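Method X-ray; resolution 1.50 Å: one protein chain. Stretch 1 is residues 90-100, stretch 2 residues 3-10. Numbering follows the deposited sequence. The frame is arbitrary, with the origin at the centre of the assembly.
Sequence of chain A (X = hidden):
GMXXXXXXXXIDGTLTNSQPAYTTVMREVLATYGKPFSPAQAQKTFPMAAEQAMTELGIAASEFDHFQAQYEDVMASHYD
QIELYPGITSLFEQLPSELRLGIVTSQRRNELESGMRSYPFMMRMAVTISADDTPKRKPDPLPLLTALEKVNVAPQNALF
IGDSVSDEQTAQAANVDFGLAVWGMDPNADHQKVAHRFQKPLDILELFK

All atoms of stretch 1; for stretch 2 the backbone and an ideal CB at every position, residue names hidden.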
# COMPACT_ATOMS: atom_id res chain seq x y z
N SER A 90 -16.95 1.05 -6.78
CA SER A 90 -17.45 1.24 -8.15
C SER A 90 -16.39 0.90 -9.17
O SER A 90 -16.67 0.40 -10.25
CB SER A 90 -17.85 2.69 -8.36
OG SER A 90 -18.85 3.08 -7.46
N LEU A 91 -15.15 1.23 -8.84
CA LEU A 91 -14.05 0.94 -9.72
C LEU A 91 -13.96 -0.56 -9.98
O LEU A 91 -13.83 -0.99 -11.11
CB LEU A 91 -12.75 1.46 -9.16
CG LEU A 91 -11.46 1.03 -9.88
CD1 LEU A 91 -11.40 1.65 -11.25
CD2 LEU A 91 -10.25 1.35 -9.02
N PHE A 92 -13.99 -1.34 -8.91
CA PHE A 92 -13.83 -2.78 -9.04
C PHE A 92 -15.05 -3.47 -9.72
O PHE A 92 -14.89 -4.51 -10.36
CB PHE A 92 -13.43 -3.37 -7.67
CG PHE A 92 -11.99 -3.13 -7.33
CD1 PHE A 92 -11.02 -3.84 -8.00
CD2 PHE A 92 -11.60 -2.22 -6.38
CE1 PHE A 92 -9.69 -3.63 -7.76
CE2 PHE A 92 -10.24 -2.01 -6.10
CZ PHE A 92 -9.28 -2.70 -6.78
N GLU A 93 -16.21 -2.81 -9.68
CA GLU A 93 -17.38 -3.27 -10.46
C GLU A 93 -17.19 -3.05 -11.95
O GLU A 93 -17.80 -3.76 -12.76
CB GLU A 93 -18.66 -2.54 -10.05
CG GLU A 93 -18.97 -2.44 -8.56
CD GLU A 93 -19.50 -3.70 -7.98
OE1 GLU A 93 -19.38 -4.75 -8.64
OE2 GLU A 93 -20.05 -3.65 -6.85
N GLN A 94 -16.41 -2.05 -12.34
CA GLN A 94 -16.33 -1.64 -13.75
C GLN A 94 -15.05 -2.10 -14.46
O GLN A 94 -15.01 -2.15 -15.68
CB GLN A 94 -16.42 -0.12 -13.85
CG GLN A 94 -17.71 0.54 -13.34
CD GLN A 94 -18.96 0.09 -14.05
OE1 GLN A 94 -18.96 -0.12 -15.27
NE2 GLN A 94 -20.04 -0.07 -13.29
N LEU A 95 -13.98 -2.42 -13.72
CA LEU A 95 -12.72 -2.83 -14.38
C LEU A 95 -12.98 -4.07 -15.26
O LEU A 95 -13.72 -4.97 -14.84
CB LEU A 95 -11.65 -3.11 -13.34
CG LEU A 95 -10.95 -1.86 -12.75
CD1 LEU A 95 -10.13 -2.20 -11.51
CD2 LEU A 95 -10.02 -1.21 -13.76
N PRO A 96 -12.42 -4.13 -16.50
CA PRO A 96 -12.63 -5.29 -17.36
C PRO A 96 -12.22 -6.59 -16.67
O PRO A 96 -11.16 -6.66 -16.03
CB PRO A 96 -11.68 -5.05 -18.55
CG PRO A 96 -11.27 -3.66 -18.47
CD PRO A 96 -11.55 -3.11 -17.12
N SER A 97 -13.05 -7.61 -16.87
CA SER A 97 -12.83 -8.91 -16.26
C SER A 97 -11.60 -9.63 -16.82
O SER A 97 -11.05 -10.53 -16.19
CB SER A 97 -14.07 -9.78 -16.48
OG SER A 97 -14.28 -9.91 -17.89
N GLU A 98 -11.18 -9.22 -18.01
CA GLU A 98 -9.95 -9.74 -18.61
C GLU A 98 -8.67 -9.36 -17.83
O GLU A 98 -7.66 -10.06 -17.95
CB GLU A 98 -9.84 -9.23 -20.05
CG GLU A 98 -10.99 -9.71 -20.97
CD GLU A 98 -12.30 -8.86 -20.90
OE1 GLU A 98 -12.38 -7.86 -20.12
OE2 GLU A 98 -13.25 -9.20 -21.64
N LEU A 99 -8.70 -8.30 -17.02
CA LEU A 99 -7.52 -7.91 -16.25
C LEU A 99 -7.14 -8.94 -15.19
O LEU A 99 -8.00 -9.60 -14.60
CB LEU A 99 -7.75 -6.60 -15.54
CG LEU A 99 -7.73 -5.39 -16.42
CD1 LEU A 99 -8.25 -4.20 -15.67
CD2 LEU A 99 -6.28 -5.16 -16.95
N ARG A 100 -5.85 -9.08 -14.96
CA ARG A 100 -5.38 -9.72 -13.75
C ARG A 100 -5.17 -8.66 -12.69
O ARG A 100 -4.38 -7.73 -12.88
CB ARG A 100 -4.09 -10.54 -13.94
CG ARG A 100 -3.99 -11.36 -15.18
CD ARG A 100 -5.09 -12.34 -15.49
NE ARG A 100 -5.56 -13.16 -14.37
CZ ARG A 100 -5.03 -14.32 -13.96
NH1 ARG A 100 -3.93 -14.84 -14.52
NH2 ARG A 100 -5.63 -14.97 -12.96
N UNK A 3 -3.19 -1.43 -24.04
CA UNK A 3 -3.19 -1.08 -22.60
C UNK A 3 -2.71 -2.27 -21.73
O UNK A 3 -2.16 -3.25 -22.22
CB UNK A 3 -4.59 -0.65 -22.16
N UNK A 4 -2.92 -2.19 -20.43
CA UNK A 4 -2.31 -3.13 -19.49
C UNK A 4 -3.08 -4.45 -19.37
O UNK A 4 -4.31 -4.48 -19.50
CB UNK A 4 -2.20 -2.48 -18.11
N UNK A 5 -2.33 -5.53 -19.09
CA UNK A 5 -2.89 -6.84 -18.78
C UNK A 5 -3.11 -7.06 -17.27
O UNK A 5 -3.91 -7.91 -16.88
CB UNK A 5 -1.97 -7.93 -19.33
N UNK A 6 -2.38 -6.31 -16.45
CA UNK A 6 -2.50 -6.44 -15.02
C UNK A 6 -2.44 -5.09 -14.34
O UNK A 6 -1.69 -4.19 -14.77
CB UNK A 6 -1.40 -7.36 -14.48
N UNK A 7 -3.20 -4.99 -13.26
CA UNK A 7 -3.16 -3.86 -12.34
C UNK A 7 -2.87 -4.39 -10.96
O UNK A 7 -3.60 -5.24 -10.47
CB UNK A 7 -4.47 -3.07 -12.36
N UNK A 8 -1.77 -3.92 -10.38
CA UNK A 8 -1.44 -4.23 -8.99
C UNK A 8 -1.64 -3.01 -8.16
O UNK A 8 -1.32 -1.92 -8.60
CB UNK A 8 -0.01 -4.74 -8.85
N UNK A 9 -2.16 -3.19 -6.95
CA UNK A 9 -2.51 -2.10 -6.08
C UNK A 9 -1.80 -2.24 -4.74
O UNK A 9 -1.72 -3.31 -4.19
CB UNK A 9 -4.03 -2.04 -5.89
N UNK A 10 -1.30 -1.12 -4.23
CA UNK A 10 -1.03 -0.97 -2.77
C UNK A 10 -2.34 -0.79 -2.01
O UNK A 10 -3.35 -0.45 -2.61
CB UNK A 10 -0.11 0.22 -2.50

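Position 3 lies beyond the reach of stretch 1: nothing there comes within 5.5 Å of its ideal CB, so stretch 1 sets no preference. The deposited residue is Thr3, whose OG1 is hydrogen-bonded elsewhere in the structure.

Position 4 points its CA-to-CB bond sideways, and the ideal CB stands 5.0 Å from Leu99 CD2. Many side chains would fit, since the closer approach is to the backbone: Leu99 CD2 lies 3.3 Å from O of this residue. Tyr4 occupies the place, its ring leading away from stretch 1.

At position 5 the CB again points sideways with no neighbour from stretch 1 within 5.5 Å, and open space favours a polar or flexible residue without demanding one. The backbone does the work: O at position 5 accepts a nearly straight hydrogen bond from Arg100 N, at 3.0 Å and 175°. The residue is Gln5. A water donates to both Gln5 O (2.7 Å) and Glu98 O (2.8 Å), linking two acceptors that could not bond to each other.

Position 6, with phi/psi of -140/145, is extended and pairs with Arg100 in a parallel bridge, their CA atoms 4.5 Å apart. Its CB shares a face of the sheet with that of Arg100 and lies 3.4 Å from Arg100 O, so a small side chain is comfortable, though larger ones are not excluded by this view. It is Ala6, whose CA makes a CA-H...O contact with Arg100 O at 3.1 Å.

Position 7 donates its N to Arg100 O at 3.0 Å, completing the pair of hydrogen bonds that flank position 6. Its CB points sideways, with Leu99 CD1 5.2 Å away and the methyls of Leu95 within a side chain's reach; Leu, Ile or Met would suit. Leu7 extends CD1 to 3.8 Å from Leu95 CD2 and 4.0 Å from Leu99 CD1, joining apolar groups.

Position 8 turns its CB away, so stretch 1 says little about the type. The deposited residue is selenomethionine, Met8, long enough for its CE to return to 3.7 Å from Arg100 O.

Position 9 points toward Leu91, Phe92 and Leu95, but its ideal CB is still 5.4 Å from Phe92 CZ. That gap calls for a long apolar or aromatic side chain. Phe9 fills it: Phe92 CZ lies over one face of its ring, 3.8 Å from Phe9 CE1, with the planes at 58°, while Leu95 CD1 comes within 4.4 Å of Phe9 CZ.

Position 10 is out of reach, leaving its type undetermined; it is Asp10.

Stretch 2 3-10: TYQALMFD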
# COMPACT_ATOMS: atom_id res chain seq x y z
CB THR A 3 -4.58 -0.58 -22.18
OG1 THR A 3 -4.52 0.03 -20.87
CG2 THR A 3 -5.62 -1.73 -22.22
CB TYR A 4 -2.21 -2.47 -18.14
CG TYR A 4 -1.37 -1.21 -18.16
CD1 TYR A 4 0.02 -1.30 -18.18
CD2 TYR A 4 -1.94 0.06 -18.19
CE1 TYR A 4 0.81 -0.15 -18.20
CE2 TYR A 4 -1.16 1.20 -18.24
CZ TYR A 4 0.21 1.10 -18.26
OH TYR A 4 1.01 2.22 -18.26
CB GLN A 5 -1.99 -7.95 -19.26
CG GLN A 5 -1.94 -8.06 -20.75
CD GLN A 5 -0.81 -8.98 -21.23
OE1 GLN A 5 -0.46 -9.93 -20.54
NE2 GLN A 5 -0.26 -8.68 -22.41
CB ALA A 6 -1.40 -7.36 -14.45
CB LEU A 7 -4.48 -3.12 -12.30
CG LEU A 7 -5.00 -2.51 -13.58
CD1 LEU A 7 -6.29 -1.73 -13.23
CD2 LEU A 7 -4.01 -1.63 -14.27
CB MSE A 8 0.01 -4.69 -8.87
CG MSE A 8 0.31 -5.87 -9.72
SE MSE A 8 -0.47 -7.52 -9.00
CE MSE A 8 -1.52 -8.16 -10.60
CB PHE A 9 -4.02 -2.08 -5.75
CG PHE A 9 -4.92 -1.84 -6.93
CD1 PHE A 9 -5.27 -2.91 -7.73
CD2 PHE A 9 -5.40 -0.58 -7.24
CE1 PHE A 9 -6.07 -2.73 -8.84
CE2 PHE A 9 -6.23 -0.40 -8.35
CZ PHE A 9 -6.54 -1.47 -9.15
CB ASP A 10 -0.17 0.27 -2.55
CG ASP A 10 0.66 0.19 -1.32
OD1 ASP A 10 0.60 -0.84 -0.59
OD2 ASP A 10 1.36 1.18 -1.06
O HOH W 1 -4.91 -9.81 -18.56
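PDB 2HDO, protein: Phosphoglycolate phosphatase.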